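Local structure of chemotactic transducer PctC (Pseudomonas aeruginosa, 5LTV) at residues G145-L153 with V164-L174; Y95-F104 with Y116-Y124. The protein senses gamma-aminobutyrate through a Cache ligand-binding domain and, as a chemotactic transducer, probably passes the signal on to steer bacterial swimming. All blocks are in the same frame, centred on the assembly; numbering follows the deposited sequence.

Interaction 1: G145-L153 with V164-L174; sequences GEQILAMSL and VAAGDMKLETL. With ABU (gamma-amino-butanoic acid), chain H.
Ile-148 and Asp-168 both place their first branch between the backbone N and the carbonyl carbon (chi1 63° for CG1, 55° for CG). Ile-148 CD1 thereby comes to lie 3.3 Å from Asp-168 OD2, an apolar methyl beside the carboxylate. The strands carrying them run antiparallel, their hydrogen-bonded pairs reaching from Leu-149 with Met-169 to Leu-153 with Ala-165, and Leu-171 N, where the helix begins, adds a bond of 3.1 Å to Gln-147 O. On the other face of the sheet the chain of Met-169 is bent, and its CE settles 3.7 Å from Met-151 SD. Leu-149 CD2 meets Leu-174 CD1 at 3.5 Å, the two side chains crossing at about a right angle and joining strand to helix. At the outer end, in one of the deposited conformers, a water bridges Glu-146 OE2 and Lys-170 NZ; Glu-146 OE1 is hydrogen-bonded to Thr-144 OG1. The inner carboxylate has a different task: Asp-168 OD2 accepts from the ligand nitrogen at 2.8 Å and also bonds Tyr-95 OH, whereas OD1 is held by Ser-93 OG. The ligand's ammonium charge would probably keep Asp-168 ionised, and the two hydroxyl bonds would add to this.

Interaction 2: Y95-F104 with Y116-Y124; sequences YLGEAASGTF and YDPRTRAWY. With ABU (gamma-amino-butanoic acid), chain H; SO4 (sulfate ion), chain K; SO4 (sulfate ion), chain I.
Tyr-95 turns a ring edge onto the face of Trp-123, its CE2 lying 3.5 Å from Trp-123 CZ2 in a T-shaped pair with planes at 71°. Two residues on, Gly-97 lies close against the second segment. Its CA approaches Pro-118 CG at 3.8 Å and its carbonyl oxygen sits at the edge of the Tyr-124 ring, so there is hardly space for a side chain. The turn that follows lies against one face and an edge of the Arg-119 guanidinium. Ala-99 O accepts from Arg-119 NH1 at 3.1 Å, the donor lying above the carbonyl plane, and the backbone N of Gly-102 rests over one face, 3.4 Å from Arg-119 CZ. Asp-117 takes NE on OD1 and NH2 on OD2, fixing the group's rotation against the turn, and OD1 also accepts from Arg-119 N in an Asx turn; a sulfate, probably from the crystallisation liquor, binds NH1 and NH2. Phe-104, with CG anti to the backbone N (chi1 -179°), offers a ring face to the edge of Tyr-116, whose CE2 stands over the ring centre with the planes at 67°. The two aromatic pairs probably brace Tyr-116 and Trp-123. Three donors of segment 116-124 converge on the ligand's OXT: Tyr-116 OH at 2.6 Å, Arg-121 NE at 2.6 Å and Trp-123 NE1 at 2.9 Å, while Arg-121 NH2 reaches the other oxygen. Such an aromatic-lined pocket, with an arginine and two further donors on the ligand carboxylate, is consistent with the amino-acid site of double Cache receptors, built on a PAS-like sheet.

Along the chain interaction 2 closes before interaction 1 opens, yet their centres lie only about 15 Å apart, because strands 93-98 and 160-170 are neighbours in one five-stranded antiparallel sheet. Val-164 N probably bonds Gly-97 O across these strands at 2.8 Å. Helix 122-130 packs against the same sheet: Trp-123 O meets Ser-152 OG at 2.8 Å, and Val-164 touches both Trp-123 and Tyr-124. Interaction 1 supplies the hairpin within the sheet; interaction 2 joins strand 93-98 and the loop after it to the 3-10 turn and the start of helix 122-130. The ligand bridges hairpin and segment 116-124, amino end to carboxylate, so both contacts contribute to one pocket.

Interaction 1: G145-L153 with V164-L174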
loop_
_atom_site.group_PDB
_atom_site.type_symbol
_atom_site.label_atom_id
_atom_site.label_comp_id
_atom_site.label_asym_id
_atom_site.label_seq_id
_atom_site.Cartn_x
_atom_site.Cartn_y
_atom_site.Cartn_z
ATOM N N GLY A 145 -1.912 13.097 9.321
ATOM C CA GLY A 145 -2.895 13.504 8.352
ATOM C C GLY A 145 -2.544 13.220 6.910
ATOM O O GLY A 145 -3.355 13.515 6.033
ATOM N N GLU A 146 -1.368 12.673 6.626
ATOM C CA GLU A 146 -1.006 12.395 5.249
ATOM C C GLU A 146 -1.792 11.203 4.729
ATOM O O GLU A 146 -2.203 10.323 5.497
ATOM C CB GLU A 146 0.490 12.108 5.132
ATOM C CG GLU A 146 1.322 13.335 5.223
ATOM C CD GLU A 146 2.756 13.014 5.605
ATOM O OE1 GLU A 146 2.954 12.233 6.573
ATOM O OE2 GLU A 146 3.685 13.522 4.916
ATOM N N GLN A 147 -1.959 11.163 3.397
ATOM C CA GLN A 147 -2.528 10.009 2.702
ATOM C C GLN A 147 -1.481 8.932 2.520
ATOM O O GLN A 147 -0.469 9.165 1.841
ATOM C CB GLN A 147 -3.063 10.413 1.327
ATOM C CG GLN A 147 -4.335 11.231 1.382
ATOM C CD GLN A 147 -4.872 11.563 -0.010
ATOM O OE1 GLN A 147 -4.128 11.649 -0.982
ATOM N NE2 GLN A 147 -6.171 11.728 -0.097
ATOM N N ILE A 148 -1.759 7.731 3.047
ATOM C CA ILE A 148 -0.825 6.605 3.013
ATOM C C ILE A 148 -1.532 5.307 2.623
ATOM O O ILE A 148 -2.763 5.214 2.540
ATOM C CB ILE A 148 -0.120 6.413 4.367
ATOM C CG1 ILE A 148 -1.153 6.078 5.452
ATOM C CG2 ILE A 148 0.711 7.672 4.723
ATOM C CD1 ILE A 148 -0.554 5.607 6.796
ATOM N N LEU A 149 -0.727 4.286 2.379
ATOM C CA LEU A 149 -1.240 2.932 2.351
ATOM C C LEU A 149 -0.262 2.071 3.144
ATOM O O LEU A 149 0.909 2.429 3.327
ATOM C CB LEU A 149 -1.473 2.419 0.896
ATOM C CG LEU A 149 -0.381 2.146 -0.134
ATOM C CD1 LEU A 149 0.305 0.893 0.260
ATOM C CD2 LEU A 149 -0.910 1.998 -1.557
ATOM N N ALA A 150 -0.762 0.951 3.651
ATOM C CA ALA A 150 0.038 0.103 4.515
ATOM C C ALA A 150 0.069 -1.321 3.972
ATOM O O ALA A 150 -0.827 -1.757 3.251
ATOM C CB ALA A 150 -0.502 0.109 5.948
ATOM N N MET A 151 1.117 -2.036 4.335
ATOM C CA MET A 151 1.196 -3.472 4.189
ATOM C C MET A 151 1.285 -4.059 5.578
ATOM O O MET A 151 2.136 -3.634 6.366
ATOM C CB MET A 151 2.419 -3.832 3.378
ATOM C CG MET A 151 2.262 -3.514 1.938
ATOM S SD MET A 151 3.894 -3.360 1.156
ATOM C CE MET A 151 3.415 -2.965 -0.557
ATOM N N SER A 152 0.395 -5.005 5.904
ATOM C CA SER A 152 0.280 -5.475 7.292
ATOM C C SER A 152 0.008 -6.978 7.335
ATOM O O SER A 152 -0.539 -7.561 6.387
ATOM C CB SER A 152 -0.832 -4.726 8.080
ATOM O OG SER A 152 -2.144 -4.907 7.492
ATOM N N LEU A 153 0.417 -7.605 8.441
ATOM C CA LEU A 153 0.192 -9.030 8.601
ATOM C C LEU A 153 0.290 -9.406 10.074
ATOM O O LEU A 153 1.050 -8.783 10.825
ATOM C CB LEU A 153 1.177 -9.867 7.763
ATOM C CG LEU A 153 2.699 -9.701 7.619
ATOM C CD1 LEU A 153 3.379 -8.780 8.611
ATOM C CD2 LEU A 153 3.349 -11.083 7.632
ATOM N N VAL A 164 -0.248 -7.142 15.132
ATOM C CA VAL A 164 -0.131 -6.921 13.697
ATOM C C VAL A 164 1.062 -6.018 13.418
ATOM O O VAL A 164 1.171 -4.924 13.982
ATOM C CB VAL A 164 -1.420 -6.334 13.117
ATOM C CG1 VAL A 164 -1.198 -5.870 11.682
ATOM C CG2 VAL A 164 -2.516 -7.379 13.206
ATOM N N ALA A 165 1.946 -6.463 12.528
ATOM C CA ALA A 165 3.081 -5.664 12.104
ATOM C C ALA A 165 2.766 -5.062 10.744
ATOM O O ALA A 165 2.066 -5.685 9.938
ATOM C CB ALA A 165 4.354 -6.502 12.056
ATOM N N ALA A 166 3.210 -3.819 10.530
ATOM C CA ALA A 166 2.952 -3.112 9.276
ATOM C C ALA A 166 4.104 -2.170 8.919
ATOM O O ALA A 166 4.905 -1.789 9.765
ATOM C CB ALA A 166 1.668 -2.285 9.332
ATOM N N GLY A 167 4.159 -1.814 7.635
ATOM C CA GLY A 167 4.816 -0.584 7.209
ATOM C C GLY A 167 3.922 0.213 6.290
ATOM O O GLY A 167 3.167 -0.349 5.505
ATOM N N ASP A 168 4.002 1.532 6.387
ATOM C CA ASP A 168 3.215 2.324 5.464
ATOM C C ASP A 168 4.121 3.231 4.622
ATOM O O ASP A 168 5.291 3.467 4.952
ATOM C CB ASP A 168 2.132 3.126 6.185
ATOM C CG ASP A 168 2.691 4.013 7.293
ATOM O OD1 ASP A 168 3.797 4.576 7.127
ATOM O OD2 ASP A 168 2.021 4.135 8.345
ATOM N N MET A 169 3.553 3.730 3.521
ATOM C CA MET A 169 4.249 4.606 2.602
ATOM C C MET A 169 3.315 5.694 2.082
ATOM O O MET A 169 2.128 5.456 1.870
ATOM C CB MET A 169 4.848 3.781 1.454
ATOM C CG MET A 169 3.908 2.841 0.854
ATOM S SD MET A 169 4.692 1.231 0.618
ATOM C CE MET A 169 3.881 0.266 1.904
ATOM N N LYS A 170 3.867 6.891 1.909
ATOM C CA LYS A 170 3.114 8.015 1.359
ATOM C C LYS A 170 2.683 7.750 -0.077
ATOM O O LYS A 170 3.432 7.184 -0.883
ATOM C CB LYS A 170 3.953 9.291 1.415
ATOM C CG LYS A 170 4.199 9.797 2.829
ATOM C CD LYS A 170 5.339 10.808 2.883
ATOM C CE LYS A 170 5.187 11.849 1.810
ATOM N NZ LYS A 170 6.427 12.684 1.680
ATOM N N LEU A 171 1.456 8.169 -0.393
ATOM C CA LEU A 171 0.948 8.019 -1.749
ATOM C C LEU A 171 1.777 8.792 -2.767
ATOM O O LEU A 171 1.918 8.339 -3.906
ATOM C CB LEU A 171 -0.509 8.489 -1.828
ATOM C CG LEU A 171 -1.607 7.739 -1.094
ATOM C CD1 LEU A 171 -2.918 8.104 -1.798
ATOM C CD2 LEU A 171 -1.385 6.215 -1.053
ATOM N N GLU A 172 2.328 9.959 -2.392
ATOM C CA GLU A 172 3.112 10.717 -3.372
ATOM C C GLU A 172 4.383 9.965 -3.760
ATOM O O GLU A 172 4.821 10.052 -4.914
ATOM C CB GLU A 172 3.434 12.138 -2.869
ATOM C CG GLU A 172 4.491 12.277 -1.767
ATOM C CD GLU A 172 4.834 13.753 -1.420
ATOM O OE1 GLU A 172 4.984 14.582 -2.349
ATOM O OE2 GLU A 172 4.956 14.088 -0.216
ATOM N N THR A 173 4.956 9.196 -2.832
ATOM C CA THR A 173 6.088 8.342 -3.170
ATOM C C THR A 173 5.725 7.332 -4.250
ATOM O O THR A 173 6.485 7.116 -5.208
ATOM C CB THR A 173 6.560 7.600 -1.921
ATOM O OG1 THR A 173 6.754 8.532 -0.853
ATOM C CG2 THR A 173 7.851 6.810 -2.212
ATOM N N LEU A 174 4.575 6.667 -4.091
ATOM C CA LEU A 174 4.145 5.687 -5.082
ATOM C C LEU A 174 3.772 6.364 -6.381
ATOM O O LEU A 174 4.098 5.857 -7.470
ATOM C CB LEU A 174 2.977 4.860 -4.556
ATOM C CG LEU A 174 3.305 4.000 -3.319
ATOM C CD1 LEU A 174 2.102 3.315 -2.723
ATOM C CD2 LEU A 174 4.240 3.002 -3.788
HETATM N N ABU H . 2.039 5.444 10.827
HETATM C CD ABU H . 0.562 5.629 10.777
HETATM C CB ABU H . -0.139 5.002 11.952
HETATM C CG ABU H . -1.274 4.072 11.554
HETATM C C ABU H . -2.720 4.531 11.615
HETATM O O ABU H . -3.082 5.471 10.864
HETATM O OXT ABU H . -3.509 3.892 12.367
HETATM O O HOH W 1 6.486 12.909 4.776
#

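Interaction 2: Y95-F104 with Y116-Y124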
loop_
_atom_site.group_PDB
_atom_site.type_symbol
_atom_site.label_atom_id
_atom_site.label_comp_id
_atom_site.label_asym_id
_atom_site.label_seq_id
_atom_site.Cartn_x
_atom_site.Cartn_y
_atom_site.Cartn_z
ATOM N N TYR A 95 5.706 -0.509 12.267
ATOM C CA TYR A 95 5.043 -0.507 13.562
ATOM C C TYR A 95 4.424 -1.860 13.871
ATOM O O TYR A 95 4.139 -2.667 12.982
ATOM C CB TYR A 95 3.981 0.589 13.679
ATOM C CG TYR A 95 3.103 0.870 12.478
ATOM C CD1 TYR A 95 3.497 1.792 11.507
ATOM C CD2 TYR A 95 1.823 0.289 12.355
ATOM C CE1 TYR A 95 2.663 2.094 10.403
ATOM C CE2 TYR A 95 0.977 0.600 11.271
ATOM C CZ TYR A 95 1.405 1.501 10.302
ATOM O OH TYR A 95 0.603 1.826 9.224
ATOM N N LEU A 96 4.232 -2.080 15.169
ATOM C CA LEU A 96 3.598 -3.265 15.724
ATOM C C LEU A 96 2.483 -2.803 16.645
ATOM O O LEU A 96 2.740 -2.102 17.629
ATOM C CB LEU A 96 4.600 -4.124 16.506
ATOM C CG LEU A 96 3.992 -5.320 17.279
ATOM C CD1 LEU A 96 3.603 -6.469 16.335
ATOM C CD2 LEU A 96 4.996 -5.829 18.315
ATOM N N GLY A 97 1.248 -3.191 16.331
ATOM C CA GLY A 97 0.137 -2.997 17.229
ATOM C C GLY A 97 -0.044 -4.322 17.932
ATOM O O GLY A 97 -0.191 -5.361 17.280
ATOM N N GLU A 98 0.017 -4.290 19.270
ATOM C CA GLU A 98 -0.019 -5.501 20.092
ATOM C C GLU A 98 -1.440 -5.849 20.525
ATOM O O GLU A 98 -2.223 -4.972 20.865
ATOM C CB GLU A 98 0.890 -5.349 21.322
ATOM C CG GLU A 98 2.372 -5.400 20.959
ATOM C CD GLU A 98 3.309 -5.302 22.143
ATOM O OE1 GLU A 98 4.216 -4.437 22.121
ATOM O OE2 GLU A 98 3.185 -6.120 23.084
ATOM N N ALA A 99 -1.738 -7.151 20.563
ATOM C CA ALA A 99 -3.099 -7.633 20.831
ATOM C C ALA A 99 -3.484 -7.490 22.302
ATOM O O ALA A 99 -4.636 -7.170 22.608
ATOM C CB ALA A 99 -3.211 -9.096 20.404
ATOM N N ALA A 100 -2.545 -7.700 23.235
ATOM C CA ALA A 100 -2.932 -7.775 24.652
ATOM C C ALA A 100 -3.589 -6.478 25.139
ATOM O O ALA A 100 -4.629 -6.506 25.792
ATOM C CB ALA A 100 -1.723 -8.116 25.541
ATOM N N SER A 101 -2.987 -5.332 24.854
ATOM C CA SER A 101 -3.551 -4.098 25.406
ATOM C C SER A 101 -3.392 -2.896 24.474
ATOM O O SER A 101 -3.460 -1.756 24.949
ATOM C CB SER A 101 -2.898 -3.775 26.769
ATOM O OG SER A 101 -1.507 -3.609 26.615
ATOM N N GLY A 102 -3.150 -3.110 23.175
ATOM C CA GLY A 102 -3.076 -2.021 22.222
ATOM C C GLY A 102 -1.772 -1.251 22.181
ATOM O O GLY A 102 -1.702 -0.231 21.490
ATOM N N THR A 103 -0.754 -1.685 22.919
ATOM C CA THR A 103 0.563 -1.062 22.884
ATOM C C THR A 103 1.030 -0.912 21.443
ATOM O O THR A 103 0.954 -1.850 20.655
ATOM C CB THR A 103 1.547 -1.932 23.669
ATOM O OG1 THR A 103 1.085 -2.099 25.033
ATOM C CG2 THR A 103 2.975 -1.338 23.608
ATOM N N PHE A 104 1.463 0.286 21.086
ATOM C CA PHE A 104 1.756 0.641 19.713
ATOM C C PHE A 104 3.199 1.131 19.669
ATOM O O PHE A 104 3.527 2.159 20.281
ATOM C CB PHE A 104 0.779 1.712 19.228
ATOM C CG PHE A 104 0.992 2.129 17.789
ATOM C CD1 PHE A 104 0.670 1.265 16.752
ATOM C CD2 PHE A 104 1.507 3.387 17.483
ATOM C CE1 PHE A 104 0.856 1.644 15.433
ATOM C CE2 PHE A 104 1.714 3.770 16.181
ATOM C CZ PHE A 104 1.384 2.889 15.142
ATOM N N TYR A 116 -5.367 6.748 21.047
ATOM C CA TYR A 116 -5.125 5.899 19.885
ATOM C C TYR A 116 -4.988 4.426 20.289
ATOM O O TYR A 116 -4.228 4.080 21.194
ATOM C CB TYR A 116 -3.862 6.355 19.146
ATOM C CG TYR A 116 -3.555 5.482 17.952
ATOM C CD1 TYR A 116 -4.252 5.648 16.754
ATOM C CD2 TYR A 116 -2.589 4.461 18.027
ATOM C CE1 TYR A 116 -3.971 4.859 15.649
ATOM C CE2 TYR A 116 -2.300 3.651 16.915
ATOM C CZ TYR A 116 -2.991 3.860 15.743
ATOM O OH TYR A 116 -2.730 3.055 14.673
ATOM N N ASP A 117 -5.724 3.558 19.613
ATOM C CA ASP A 117 -5.675 2.124 19.881
ATOM C C ASP A 117 -5.558 1.455 18.519
ATOM O O ASP A 117 -6.536 1.472 17.738
ATOM C CB ASP A 117 -6.914 1.663 20.656
ATOM C CG ASP A 117 -6.937 0.147 20.901
ATOM O OD1 ASP A 117 -6.080 -0.585 20.371
ATOM O OD2 ASP A 117 -7.844 -0.325 21.606
ATOM N N PRO A 118 -4.393 0.895 18.167
ATOM C CA PRO A 118 -4.230 0.374 16.799
ATOM C C PRO A 118 -5.187 -0.753 16.507
ATOM O O PRO A 118 -5.471 -1.013 15.327
ATOM C CB PRO A 118 -2.770 -0.115 16.757
ATOM C CG PRO A 118 -2.473 -0.471 18.247
ATOM C CD PRO A 118 -3.234 0.589 19.031
ATOM N N ARG A 119 -5.686 -1.435 17.544
ATOM C CA ARG A 119 -6.591 -2.555 17.293
ATOM C C ARG A 119 -7.901 -2.103 16.667
ATOM O O ARG A 119 -8.581 -2.923 16.038
ATOM C CB ARG A 119 -6.838 -3.336 18.586
ATOM C CG ARG A 119 -5.519 -3.868 19.205
ATOM C CD ARG A 119 -5.738 -4.401 20.581
ATOM N NE ARG A 119 -6.199 -3.316 21.451
ATOM C CZ ARG A 119 -6.464 -3.455 22.738
ATOM N NH1 ARG A 119 -6.323 -4.658 23.334
ATOM N NH2 ARG A 119 -6.886 -2.399 23.423
ATOM N N THR A 120 -8.240 -0.816 16.758
ATOM C CA THR A 120 -9.492 -0.362 16.148
ATOM C C THR A 120 -9.338 0.014 14.683
ATOM O O THR A 120 -10.309 0.485 14.083
ATOM C CB THR A 120 -10.079 0.854 16.896
ATOM O OG1 THR A 120 -9.194 1.972 16.792
ATOM C CG2 THR A 120 -10.394 0.547 18.394
ATOM N N ARG A 121 -8.160 -0.159 14.084
ATOM C CA ARG A 121 -7.911 0.418 12.778
ATOM C C ARG A 121 -7.948 -0.654 11.696
ATOM O O ARG A 121 -7.599 -1.822 11.936
ATOM C CB ARG A 121 -6.566 1.161 12.771
ATOM C CG ARG A 121 -6.476 2.332 13.843
ATOM C CD ARG A 121 -6.983 3.662 13.292
ATOM N NE ARG A 121 -6.115 4.185 12.227
ATOM C CZ ARG A 121 -6.526 4.969 11.220
ATOM N NH1 ARG A 121 -7.798 5.304 11.130
ATOM N NH2 ARG A 121 -5.674 5.395 10.296
ATOM N N ALA A 122 -8.353 -0.230 10.484
ATOM C CA ALA A 122 -8.565 -1.169 9.380
ATOM C C ALA A 122 -7.312 -1.948 9.014
ATOM O O ALA A 122 -7.416 -3.104 8.584
ATOM C CB ALA A 122 -9.094 -0.438 8.144
ATOM N N TRP A 123 -6.122 -1.339 9.126
ATOM C CA TRP A 123 -4.927 -2.089 8.741
ATOM C C TRP A 123 -4.664 -3.207 9.730
ATOM O O TRP A 123 -4.041 -4.218 9.386
ATOM C CB TRP A 123 -3.704 -1.170 8.643
ATOM C CG TRP A 123 -3.343 -0.451 9.942
ATOM C CD1 TRP A 123 -3.665 0.819 10.259
ATOM C CD2 TRP A 123 -2.584 -0.969 11.057
ATOM N NE1 TRP A 123 -3.149 1.155 11.508
ATOM C CE2 TRP A 123 -2.492 0.073 12.024
ATOM C CE3 TRP A 123 -1.970 -2.201 11.333
ATOM C CZ2 TRP A 123 -1.815 -0.079 13.237
ATOM C CZ3 TRP A 123 -1.279 -2.352 12.531
ATOM C CH2 TRP A 123 -1.212 -1.293 13.478
ATOM N N TYR A 124 -5.156 -3.041 10.955
ATOM C CA TYR A 124 -5.031 -4.066 11.979
ATOM C C TYR A 124 -6.094 -5.152 11.787
ATOM O O TYR A 124 -5.776 -6.331 11.553
ATOM C CB TYR A 124 -5.121 -3.394 13.360
ATOM C CG TYR A 124 -4.885 -4.347 14.491
ATOM C CD1 TYR A 124 -3.654 -4.376 15.133
ATOM C CD2 TYR A 124 -5.890 -5.223 14.948
ATOM C CE1 TYR A 124 -3.417 -5.320 16.182
ATOM C CE2 TYR A 124 -5.660 -6.109 15.975
ATOM C CZ TYR A 124 -4.445 -6.174 16.595
ATOM O OH TYR A 124 -4.226 -7.068 17.628
HETATM N N ABU H . 2.039 5.444 10.827
HETATM C CD ABU H . 0.562 5.629 10.777
HETATM C CB ABU H . -0.139 5.002 11.952
HETATM C CG ABU H . -1.274 4.072 11.554
HETATM C C ABU H . -2.720 4.531 11.615
HETATM O O ABU H . -3.082 5.471 10.864
HETATM O OXT ABU H . -3.509 3.892 12.367
HETATM S S SO4 K . -7.999 -4.030 26.590
HETATM O O1 SO4 K . -9.146 -3.291 26.061
HETATM O O2 SO4 K . -7.782 -5.236 25.799
HETATM O O3 SO4 K . -6.788 -3.214 26.530
HETATM O O4 SO4 K . -8.286 -4.378 27.978
HETATM S S SO4 I . -9.131 6.956 7.771
HETATM O O1 SO4 I . -8.702 7.458 6.478
HETATM O O2 SO4 I . -10.386 6.218 7.615
HETATM O O3 SO4 I . -9.265 8.093 8.697
HETATM O O4 SO4 I . -8.128 6.065 8.322
#